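Local coordinates for protein putative dehydrogenase (Pseudomonas fluorescens, PDB 6UUG) that acts as the flavin-dependent oxygenase of a two-component system that oxidises methanesulfinate in bacterial sulfur assimilation, at residues F108-F119 with L247-F256; T341-R352 with D390-L399. All blocks are in the same frame, centred on the assembly; numbering follows the deposited sequence.

Contact 1: F108-F119 with L247-F256; sequences FHHLMLATVRLF and LRPLIAQLTF
The guanidinium of R248 has L111 CD2 over one face, 3.6 Å above its plane and offset toward the rim. T115 OG1 lies at its edge, in the plane. L111 CD2 also lies over one face of the F108 ring, toward its rim. The edge of that ring is turned to the face of F256 in an offset edge-to-face pair, planes at 64°. In this acyl-CoA dehydrogenase-like fold the contact joins antiparallel helices of the N-terminal and C-terminal helical domains. R248 is a knob in the hole formed by L111, M112, T115 and F119. With chi1 at -164°, R248 sends CG opposite the backbone N, and a bend at chi2 presents NE and NH2 side-on to one oxygen. NE donates to T115 OG1 at 2.9 Å, nearly straight at 162°. NH2 reaches the same OG1 at 3.2 Å by a more bent bond. T115 OG1 passes its own hydrogen to L111 O. F119 CZ packs on R248 CB at 3.7 Å. A leucine in place of R248 would probably leave T115 OG1 without both donors and L111 CD2 without its flat partner. L111 CD2 also touches A252 CB, at 3.7 Å.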
loop_
_atom_site.group_PDB
_atom_site.type_symbol
_atom_site.label_atom_id
_atom_site.label_comp_id
_atom_site.label_asym_id
_atom_site.label_seq_id
_atom_site.Cartn_x
_atom_site.Cartn_y
_atom_site.Cartn_z
ATOM N N PHE A 108 5.656 8.935 -30.914
ATOM C CA PHE A 108 4.581 8.608 -31.845
ATOM C C PHE A 108 5.012 8.790 -33.298
ATOM O O PHE A 108 4.566 8.039 -34.163
ATOM C CB PHE A 108 3.340 9.442 -31.532
ATOM C CG PHE A 108 2.303 8.688 -30.759
ATOM C CD1 PHE A 108 2.673 7.831 -29.742
ATOM C CD2 PHE A 108 0.955 8.835 -31.050
ATOM C CE1 PHE A 108 1.715 7.122 -29.023
ATOM C CE2 PHE A 108 -0.005 8.134 -30.336
ATOM C CZ PHE A 108 0.378 7.280 -29.321
ATOM N N HIS A 109 5.880 9.767 -33.580
ATOM C CA HIS A 109 6.469 9.866 -34.914
ATOM C C HIS A 109 7.108 8.536 -35.328
ATOM O O HIS A 109 6.826 8.001 -36.407
ATOM C CB HIS A 109 7.480 11.023 -34.935
ATOM C CG HIS A 109 8.451 10.963 -36.069
ATOM N ND1 HIS A 109 8.180 11.506 -37.307
ATOM C CD2 HIS A 109 9.685 10.412 -36.158
ATOM C CE1 HIS A 109 9.211 11.295 -38.110
ATOM N NE2 HIS A 109 10.134 10.629 -37.439
ATOM N N HIS A 110 7.938 7.950 -34.461
ATOM C CA HIS A 110 8.584 6.700 -34.870
ATOM C C HIS A 110 7.596 5.538 -34.896
ATOM O O HIS A 110 7.780 4.582 -35.664
ATOM C CB HIS A 110 9.789 6.417 -33.966
ATOM C CG HIS A 110 10.912 7.385 -34.186
ATOM N ND1 HIS A 110 11.689 7.359 -35.323
ATOM C CD2 HIS A 110 11.338 8.448 -33.462
ATOM C CE1 HIS A 110 12.567 8.343 -35.278
ATOM N NE2 HIS A 110 12.372 9.024 -34.163
ATOM N N LEU A 111 6.547 5.600 -34.070
ATOM C CA LEU A 111 5.470 4.616 -34.171
ATOM C C LEU A 111 4.748 4.707 -35.515
ATOM O O LEU A 111 4.361 3.679 -36.086
ATOM C CB LEU A 111 4.473 4.797 -33.018
ATOM C CG LEU A 111 3.238 3.892 -33.047
ATOM C CD1 LEU A 111 3.609 2.441 -32.841
ATOM C CD2 LEU A 111 2.239 4.329 -31.960
ATOM N N MET A 112 4.544 5.923 -36.034
ATOM C CA MET A 112 3.907 6.054 -37.348
ATOM C C MET A 112 4.776 5.440 -38.441
ATOM O O MET A 112 4.268 4.760 -39.341
ATOM C CB MET A 112 3.626 7.522 -37.674
ATOM C CG MET A 112 2.690 8.244 -36.699
ATOM S SD MET A 112 1.167 7.353 -36.316
ATOM C CE MET A 112 1.379 7.027 -34.560
ATOM N N LEU A 113 6.094 5.650 -38.364
ATOM C CA LEU A 113 6.994 5.003 -39.314
ATOM C C LEU A 113 6.937 3.485 -39.183
ATOM O O LEU A 113 6.936 2.767 -40.189
ATOM C CB LEU A 113 8.418 5.516 -39.105
ATOM C CG LEU A 113 8.688 6.964 -39.497
ATOM C CD1 LEU A 113 10.131 7.305 -39.155
ATOM C CD2 LEU A 113 8.437 7.134 -41.006
ATOM N N ALA A 114 6.873 2.976 -37.950
ATOM C CA ALA A 114 6.732 1.537 -37.757
ATOM C C ALA A 114 5.442 1.019 -38.368
ATOM O O ALA A 114 5.400 -0.115 -38.863
ATOM C CB ALA A 114 6.767 1.189 -36.266
ATOM N N THR A 115 4.389 1.837 -38.333
ATOM C CA THR A 115 3.088 1.445 -38.863
ATOM C C THR A 115 3.151 1.192 -40.369
ATOM O O THR A 115 2.658 0.168 -40.853
ATOM C CB THR A 115 2.054 2.527 -38.547
ATOM O OG1 THR A 115 1.972 2.712 -37.126
ATOM C CG2 THR A 115 0.685 2.117 -39.053
ATOM N N VAL A 116 3.729 2.125 -41.136
ATOM C CA VAL A 116 3.841 1.878 -42.573
ATOM C C VAL A 116 4.801 0.722 -42.834
ATOM O O VAL A 116 4.578 -0.100 -43.737
ATOM C CB VAL A 116 4.240 3.161 -43.346
ATOM C CG1 VAL A 116 3.187 4.235 -43.193
ATOM C CG2 VAL A 116 5.600 3.691 -42.941
ATOM N N ARG A 117 5.855 0.602 -42.019
ATOM C CA ARG A 117 6.824 -0.473 -42.219
ATOM C C ARG A 117 6.178 -1.840 -42.036
ATOM O O ARG A 117 6.451 -2.772 -42.800
ATOM C CB ARG A 117 7.996 -0.306 -41.248
ATOM C CG ARG A 117 8.946 -1.519 -41.172
ATOM C CD ARG A 117 9.711 -1.692 -42.476
ATOM N NE ARG A 117 10.564 -2.884 -42.481
ATOM C CZ ARG A 117 10.155 -4.116 -42.784
ATOM N NH1 ARG A 117 8.889 -4.363 -43.101
ATOM N NH2 ARG A 117 11.023 -5.118 -42.769
ATOM N N LEU A 118 5.308 -1.975 -41.035
ATOM C CA LEU A 118 4.735 -3.272 -40.704
ATOM C C LEU A 118 3.477 -3.608 -41.491
ATOM O O LEU A 118 3.184 -4.799 -41.685
ATOM C CB LEU A 118 4.424 -3.328 -39.204
ATOM C CG LEU A 118 5.623 -3.333 -38.257
ATOM C CD1 LEU A 118 5.148 -3.170 -36.808
ATOM C CD2 LEU A 118 6.419 -4.619 -38.405
ATOM N N PHE A 119 2.729 -2.598 -41.950
ATOM C CA PHE A 119 1.397 -2.809 -42.519
ATOM C C PHE A 119 1.341 -2.713 -44.042
ATOM O O PHE A 119 0.311 -3.081 -44.620
ATOM C CB PHE A 119 0.382 -1.797 -41.959
ATOM C CG PHE A 119 0.042 -1.969 -40.503
ATOM C CD1 PHE A 119 0.515 -3.040 -39.761
ATOM C CD2 PHE A 119 -0.777 -1.036 -39.879
ATOM C CE1 PHE A 119 0.181 -3.176 -38.412
ATOM C CE2 PHE A 119 -1.123 -1.160 -38.537
ATOM C CZ PHE A 119 -0.644 -2.235 -37.799
ATOM N N LEU A 247 3.489 -6.646 -33.946
ATOM C CA LEU A 247 4.354 -5.863 -33.072
ATOM C C LEU A 247 3.918 -4.410 -32.965
ATOM O O LEU A 247 4.340 -3.723 -32.032
ATOM C CB LEU A 247 5.804 -5.895 -33.548
ATOM C CG LEU A 247 6.589 -7.193 -33.434
ATOM C CD1 LEU A 247 7.972 -6.966 -34.054
ATOM C CD2 LEU A 247 6.701 -7.729 -32.013
ATOM N N ARG A 248 3.086 -3.921 -33.886
ATOM C CA ARG A 248 2.739 -2.500 -33.869
ATOM C C ARG A 248 2.123 -2.059 -32.546
ATOM O O ARG A 248 2.587 -1.056 -31.978
ATOM C CB ARG A 248 1.813 -2.180 -35.051
ATOM C CG ARG A 248 1.695 -0.687 -35.371
ATOM C CD ARG A 248 0.598 0.015 -34.616
ATOM N NE ARG A 248 0.569 1.418 -35.004
ATOM C CZ ARG A 248 -0.104 2.376 -34.375
ATOM N NH1 ARG A 248 -0.839 2.099 -33.305
ATOM N NH2 ARG A 248 -0.036 3.621 -34.826
ATOM N N PRO A 249 1.099 -2.721 -32.002
ATOM C CA PRO A 249 0.575 -2.258 -30.705
ATOM C C PRO A 249 1.578 -2.408 -29.573
ATOM O O PRO A 249 1.529 -1.629 -28.613
ATOM C CB PRO A 249 -0.666 -3.140 -30.488
ATOM C CG PRO A 249 -0.409 -4.367 -31.314
ATOM C CD PRO A 249 0.329 -3.868 -32.522
ATOM N N LEU A 250 2.485 -3.380 -29.664
ATOM C CA LEU A 250 3.478 -3.573 -28.615
ATOM C C LEU A 250 4.510 -2.450 -28.626
ATOM O O LEU A 250 4.968 -2.011 -27.562
ATOM C CB LEU A 250 4.136 -4.948 -28.768
ATOM C CG LEU A 250 3.186 -6.152 -28.774
ATOM C CD1 LEU A 250 3.967 -7.458 -28.764
ATOM C CD2 LEU A 250 2.262 -6.081 -27.547
ATOM N N ILE A 251 4.898 -1.983 -29.818
ATOM C CA ILE A 251 5.754 -0.805 -29.912
ATOM C C ILE A 251 5.059 0.405 -29.288
ATOM O O ILE A 251 5.670 1.175 -28.542
ATOM C CB ILE A 251 6.150 -0.550 -31.378
ATOM C CG1 ILE A 251 7.083 -1.669 -31.859
ATOM C CG2 ILE A 251 6.823 0.826 -31.532
ATOM C CD1 ILE A 251 7.195 -1.736 -33.394
ATOM N N ALA A 252 3.769 0.585 -29.572
ATOM C CA ALA A 252 3.024 1.680 -28.947
ATOM C C ALA A 252 3.032 1.565 -27.423
ATOM O O ALA A 252 3.329 2.540 -26.723
ATOM C CB ALA A 252 1.589 1.713 -29.481
ATOM N N GLN A 253 2.710 0.376 -26.896
ATOM C CA GLN A 253 2.690 0.168 -25.448
ATOM C C GLN A 253 4.057 0.407 -24.822
ATOM O O GLN A 253 4.156 1.034 -23.762
ATOM C CB GLN A 253 2.217 -1.250 -25.129
ATOM C CG GLN A 253 0.755 -1.491 -25.478
ATOM C CD GLN A 253 -0.181 -0.813 -24.490
ATOM O OE1 GLN A 253 -0.013 -0.953 -23.278
ATOM N NE2 GLN A 253 -1.158 -0.055 -25.004
ATOM N N LEU A 254 5.123 -0.096 -25.451
ATOM C CA LEU A 254 6.454 0.106 -24.886
ATOM C C LEU A 254 6.933 1.551 -25.048
ATOM O O LEU A 254 7.760 2.013 -24.253
ATOM C CB LEU A 254 7.443 -0.897 -25.519
ATOM C CG LEU A 254 8.815 -1.015 -24.840
ATOM C CD1 LEU A 254 8.666 -1.290 -23.362
ATOM C CD2 LEU A 254 9.656 -2.125 -25.491
ATOM N N THR A 255 6.413 2.285 -26.037
ATOM C CA THR A 255 6.727 3.711 -26.150
ATOM C C THR A 255 6.162 4.476 -24.960
ATOM O O THR A 255 6.881 5.248 -24.310
ATOM C CB THR A 255 6.183 4.266 -27.473
ATOM O OG1 THR A 255 6.860 3.633 -28.573
ATOM C CG2 THR A 255 6.384 5.780 -27.563
ATOM N N PHE A 256 4.878 4.248 -24.646
ATOM C CA PHE A 256 4.289 4.825 -23.436
ATOM C C PHE A 256 5.079 4.426 -22.205
ATOM O O PHE A 256 5.322 5.252 -21.322
ATOM C CB PHE A 256 2.838 4.364 -23.260
ATOM C CG PHE A 256 1.856 5.119 -24.095
ATOM C CD1 PHE A 256 1.748 6.494 -23.976
ATOM C CD2 PHE A 256 1.002 4.450 -24.952
ATOM C CE1 PHE A 256 0.827 7.199 -24.738
ATOM C CE2 PHE A 256 0.077 5.145 -25.716
ATOM C CZ PHE A 256 -0.007 6.525 -25.607
#

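Contact 2: T341-R352 with D390-L399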
loop_
_atom_site.group_PDB
_atom_site.type_symbol
_atom_site.label_atom_id
_atom_site.label_comp_id
_atom_site.label_asym_id
_atom_site.label_seq_id
_atom_site.Cartn_x
_atom_site.Cartn_y
_atom_site.Cartn_z
ATOM N N THR A 341 3.624 -9.934 -22.889
ATOM C CA THR A 341 3.556 -10.081 -21.436
ATOM C C THR A 341 4.654 -9.275 -20.750
ATOM O O THR A 341 4.403 -8.603 -19.740
ATOM C CB THR A 341 3.655 -11.559 -21.060
ATOM O OG1 THR A 341 2.538 -12.257 -21.621
ATOM C CG2 THR A 341 3.645 -11.743 -19.546
ATOM N N ALA A 342 5.872 -9.310 -21.295
ATOM C CA ALA A 342 6.973 -8.566 -20.686
ATOM C C ALA A 342 6.724 -7.061 -20.723
ATOM O O ALA A 342 7.079 -6.341 -19.779
ATOM C CB ALA A 342 8.290 -8.896 -21.401
ATOM N N ILE A 343 6.156 -6.558 -21.823
ATOM C CA ILE A 343 5.864 -5.127 -21.933
ATOM C C ILE A 343 4.761 -4.734 -20.956
ATOM O O ILE A 343 4.834 -3.696 -20.280
ATOM C CB ILE A 343 5.470 -4.764 -23.378
ATOM C CG1 ILE A 343 6.678 -4.872 -24.317
ATOM C CG2 ILE A 343 4.884 -3.346 -23.421
ATOM C CD1 ILE A 343 6.274 -4.933 -25.830
ATOM N N ALA A 344 3.696 -5.534 -20.899
ATOM C CA ALA A 344 2.601 -5.199 -19.986
ATOM C C ALA A 344 3.067 -5.217 -18.544
ATOM O O ALA A 344 2.641 -4.380 -17.742
ATOM C CB ALA A 344 1.431 -6.168 -20.168
ATOM N N THR A 345 3.958 -6.155 -18.202
ATOM C CA THR A 345 4.518 -6.214 -16.854
ATOM C C THR A 345 5.284 -4.935 -16.538
ATOM O O THR A 345 5.111 -4.337 -15.467
ATOM C CB THR A 345 5.438 -7.439 -16.747
ATOM O OG1 THR A 345 4.667 -8.637 -16.922
ATOM C CG2 THR A 345 6.128 -7.492 -15.403
ATOM N N ALA A 346 6.135 -4.498 -17.473
ATOM C CA ALA A 346 6.878 -3.250 -17.297
ATOM C C ALA A 346 5.949 -2.043 -17.215
ATOM O O ALA A 346 6.182 -1.124 -16.416
ATOM C CB ALA A 346 7.885 -3.069 -18.442
ATOM N N LYS A 347 4.896 -2.021 -18.040
ATOM C CA LYS A 347 3.979 -0.885 -18.047
ATOM C C LYS A 347 3.228 -0.764 -16.730
ATOM O O LYS A 347 3.050 0.352 -16.216
ATOM C CB LYS A 347 2.996 -1.012 -19.219
ATOM C CG LYS A 347 2.246 0.310 -19.481
ATOM C CD LYS A 347 1.448 0.308 -20.778
ATOM C CE LYS A 347 0.582 1.576 -20.871
ATOM N NZ LYS A 347 -0.831 1.244 -21.164
ATOM N N VAL A 348 2.759 -1.889 -16.165
ATOM C CA VAL A 348 2.073 -1.820 -14.873
ATOM C C VAL A 348 3.005 -1.251 -13.805
ATOM O O VAL A 348 2.633 -0.343 -13.047
ATOM C CB VAL A 348 1.523 -3.200 -14.477
ATOM C CG1 VAL A 348 0.985 -3.166 -13.047
ATOM C CG2 VAL A 348 0.396 -3.577 -15.436
ATOM N N ALA A 349 4.247 -1.745 -13.753
ATOM C CA ALA A 349 5.191 -1.250 -12.757
ATOM C C ALA A 349 5.502 0.223 -12.978
ATOM O O ALA A 349 5.484 1.020 -12.026
ATOM C CB ALA A 349 6.483 -2.067 -12.783
ATOM N N ALA A 350 5.783 0.609 -14.224
ATOM C CA ALA A 350 6.103 2.012 -14.491
ATOM C C ALA A 350 4.928 2.913 -14.152
ATOM O O ALA A 350 5.116 4.011 -13.626
ATOM C CB ALA A 350 6.502 2.214 -15.948
ATOM N N SER A 351 3.710 2.460 -14.448
ATOM C CA SER A 351 2.525 3.276 -14.186
ATOM C C SER A 351 2.320 3.472 -12.698
ATOM O O SER A 351 2.174 4.607 -12.216
ATOM C CB SER A 351 1.285 2.609 -14.799
ATOM O OG SER A 351 1.351 2.620 -16.221
ATOM N N ARG A 352 2.262 2.367 -11.955
ATOM C CA ARG A 352 1.872 2.431 -10.549
ATOM C C ARG A 352 2.990 2.994 -9.692
ATOM O O ARG A 352 2.772 3.906 -8.878
ATOM C CB ARG A 352 1.503 1.046 -10.044
ATOM C CG ARG A 352 0.223 0.562 -10.588
ATOM C CD ARG A 352 -0.158 -0.702 -9.888
ATOM N NE ARG A 352 -1.602 -0.781 -9.765
ATOM C CZ ARG A 352 -2.225 -1.828 -9.242
ATOM N NH1 ARG A 352 -1.504 -2.851 -8.809
ATOM N NH2 ARG A 352 -3.554 -1.846 -9.158
ATOM N N ASP A 390 -5.258 3.260 -21.136
ATOM C CA ASP A 390 -5.331 1.803 -21.180
ATOM C C ASP A 390 -5.479 1.374 -19.722
ATOM O O ASP A 390 -4.504 1.418 -18.957
ATOM C CB ASP A 390 -4.077 1.221 -21.843
ATOM C CG ASP A 390 -3.867 -0.276 -21.587
ATOM O OD1 ASP A 390 -4.832 -1.029 -21.315
ATOM O OD2 ASP A 390 -2.694 -0.698 -21.677
ATOM N N PRO A 391 -6.687 1.001 -19.287
ATOM C CA PRO A 391 -6.943 0.869 -17.843
ATOM C C PRO A 391 -6.110 -0.222 -17.175
ATOM O O PRO A 391 -6.102 -1.381 -17.599
ATOM C CB PRO A 391 -8.447 0.566 -17.770
ATOM C CG PRO A 391 -8.879 0.252 -19.162
ATOM C CD PRO A 391 -7.921 0.924 -20.085
ATOM N N LEU A 392 -5.424 0.164 -16.092
ATOM C CA LEU A 392 -4.492 -0.735 -15.410
ATOM C C LEU A 392 -5.169 -2.010 -14.913
ATOM O O LEU A 392 -4.559 -3.082 -14.924
ATOM C CB LEU A 392 -3.837 0.007 -14.240
ATOM C CG LEU A 392 -2.315 0.018 -14.111
ATOM C CD1 LEU A 392 -1.653 0.220 -15.451
ATOM C CD2 LEU A 392 -1.941 1.152 -13.185
ATOM N N ASP A 393 -6.427 -1.924 -14.462
ATOM C CA ASP A 393 -7.064 -3.117 -13.912
ATOM C C ASP A 393 -7.185 -4.204 -14.967
ATOM O O ASP A 393 -7.079 -5.392 -14.658
ATOM C CB ASP A 393 -8.441 -2.784 -13.344
ATOM C CG ASP A 393 -8.365 -2.003 -12.052
ATOM O OD1 ASP A 393 -7.532 -2.355 -11.186
ATOM O OD2 ASP A 393 -9.132 -1.032 -11.926
ATOM N N TYR A 394 -7.429 -3.819 -16.215
ATOM C CA TYR A 394 -7.547 -4.831 -17.253
ATOM C C TYR A 394 -6.187 -5.312 -17.745
ATOM O O TYR A 394 -6.091 -6.431 -18.259
ATOM C CB TYR A 394 -8.437 -4.306 -18.390
ATOM C CG TYR A 394 -9.887 -4.430 -17.967
ATOM C CD1 TYR A 394 -10.521 -5.666 -17.971
ATOM C CD2 TYR A 394 -10.598 -3.332 -17.486
ATOM C CE1 TYR A 394 -11.836 -5.811 -17.546
ATOM C CE2 TYR A 394 -11.938 -3.465 -17.060
ATOM C CZ TYR A 394 -12.537 -4.712 -17.092
ATOM O OH TYR A 394 -13.839 -4.877 -16.673
ATOM N N LYS A 395 -5.125 -4.512 -17.567
ATOM C CA LYS A 395 -3.776 -5.037 -17.765
ATOM C C LYS A 395 -3.454 -6.119 -16.745
ATOM O O LYS A 395 -2.852 -7.146 -17.086
ATOM C CB LYS A 395 -2.741 -3.903 -17.686
ATOM C CG LYS A 395 -2.758 -2.932 -18.895
ATOM C CD LYS A 395 -1.785 -3.360 -20.029
ATOM C CE LYS A 395 -2.402 -4.386 -20.978
ATOM N NZ LYS A 395 -1.800 -4.355 -22.354
ATOM N N LEU A 396 -3.848 -5.905 -15.481
ATOM C CA LEU A 396 -3.639 -6.925 -14.462
ATOM C C LEU A 396 -4.446 -8.179 -14.774
ATOM O O LEU A 396 -3.992 -9.300 -14.517
ATOM C CB LEU A 396 -4.013 -6.365 -13.078
ATOM C CG LEU A 396 -3.029 -5.312 -12.548
ATOM C CD1 LEU A 396 -3.578 -4.614 -11.302
ATOM C CD2 LEU A 396 -1.693 -5.974 -12.247
ATOM N N HIS A 397 -5.660 -8.000 -15.303
ATOM C CA HIS A 397 -6.476 -9.135 -15.721
ATOM C C HIS A 397 -5.732 -9.984 -16.758
ATOM O O HIS A 397 -5.625 -11.210 -16.616
ATOM C CB HIS A 397 -7.809 -8.601 -16.263
ATOM C CG HIS A 397 -8.821 -9.664 -16.580
ATOM N ND1 HIS A 397 -8.718 -10.477 -17.693
ATOM C CD2 HIS A 397 -9.985 -10.002 -15.974
ATOM C CE1 HIS A 397 -9.761 -11.293 -17.735
ATOM N NE2 HIS A 397 -10.544 -11.027 -16.707
ATOM N N GLU A 398 -5.178 -9.333 -17.787
ATOM C CA GLU A 398 -4.422 -10.032 -18.833
ATOM C C GLU A 398 -3.198 -10.751 -18.261
ATOM O O GLU A 398 -2.927 -11.912 -18.591
ATOM C CB GLU A 398 -4.006 -9.017 -19.910
ATOM C CG GLU A 398 -3.032 -9.536 -20.960
ATOM C CD GLU A 398 -2.252 -8.417 -21.656
ATOM O OE1 GLU A 398 -2.871 -7.394 -22.022
ATOM O OE2 GLU A 398 -1.010 -8.571 -21.822
ATOM N N LEU A 399 -2.431 -10.068 -17.401
ATOM C CA LEU A 399 -1.254 -10.688 -16.808
ATOM C C LEU A 399 -1.622 -11.852 -15.896
ATOM O O LEU A 399 -0.870 -12.829 -15.808
ATOM C CB LEU A 399 -0.441 -9.636 -16.039
ATOM C CG LEU A 399 0.325 -8.628 -16.914
ATOM C CD1 LEU A 399 1.013 -7.541 -16.069
ATOM C CD2 LEU A 399 1.378 -9.337 -17.786
HETATM O O HOH W 1 0.046 -11.409 -20.614
HETATM O O HOH W 2 -2.140 3.972 -20.339
HETATM O O HOH W 3 -5.888 -0.294 -10.047
#
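T341 opens the contact with its methyl, CG2, which lies 3.7 Å from L399 CD2. Its hydroxyl shares a water with E398 OE2. The small A344 lets L399 and E398 come close over its CB. At T345, OG1 donates to T341 O from above the carbonyl plane, and L399 CD2 packs 3.5 Å from that OG1. L399 is thus a knob among T341, A344, T345 and V348.

K347 carries the main charged link. Its chain runs out nearly straight from chi1 (-166°) through chi3 and bends only at chi4. NZ then meets D390 OD2 at 2.7 Å, on the anti side of the carboxylate and 24° out of its plane. The same NZ also gives a hydrogen bond to a water.

V348 answers L399 as a second knob, held by L392, K395, L396 and L399. Its CG1 lies 4.0 Å from L396 CD2, and its CG2 faces K395 CB. S351 sets CB 3.8 Å from L392 CD1 while its OG bonds to K347 O. R352 finishes the row. Its CG packs 3.4 Å from L392 CD2, and L396 CD1 lies over one face of its guanidinium. NH2 and D393 OD1 share a water. The stronger partners are outside: R352 NH1 forms a salt bridge with E302 of the second subunit, and D393 OD2 is hydrogen-bonded to H299 of the third subunit.

In the C-terminal domain, segment 341-352 crosses segment 392-399 at -142°; D390 sits just before the second helix. K395 NZ adds a weak hydrogen bond, part of a salt bridge, to E398 OE1 and a long salt bridge to D390 OD2. In this network D390 lies between the two lysines and E398 beside K395, which would probably ease the like charges of K347 and K395.

In the fold
Contact 1 and contact 2 have centres about 18 Å apart and meet through helices 247-277 and 333-360. L250 and Q253, on segment 247-256, meet I343 and K347 on segment 341-352. L250 CB packs 3.6 Å from I343 CD1. Q253 OE1 lies 3.2 Å from K347 NZ, a probable hydrogen bond, so the lysine paired with D390 is probably also held by helix 247-277. Contact 1 lies within one chain, whereas contact 2 is also packed against two neighbouring subunits. Helix 247-277 packs on the N-terminal domain and on helix 333-360, which with segment 390-399 meets the other subunits. This route probably connects the domain interface to the tetramer interface.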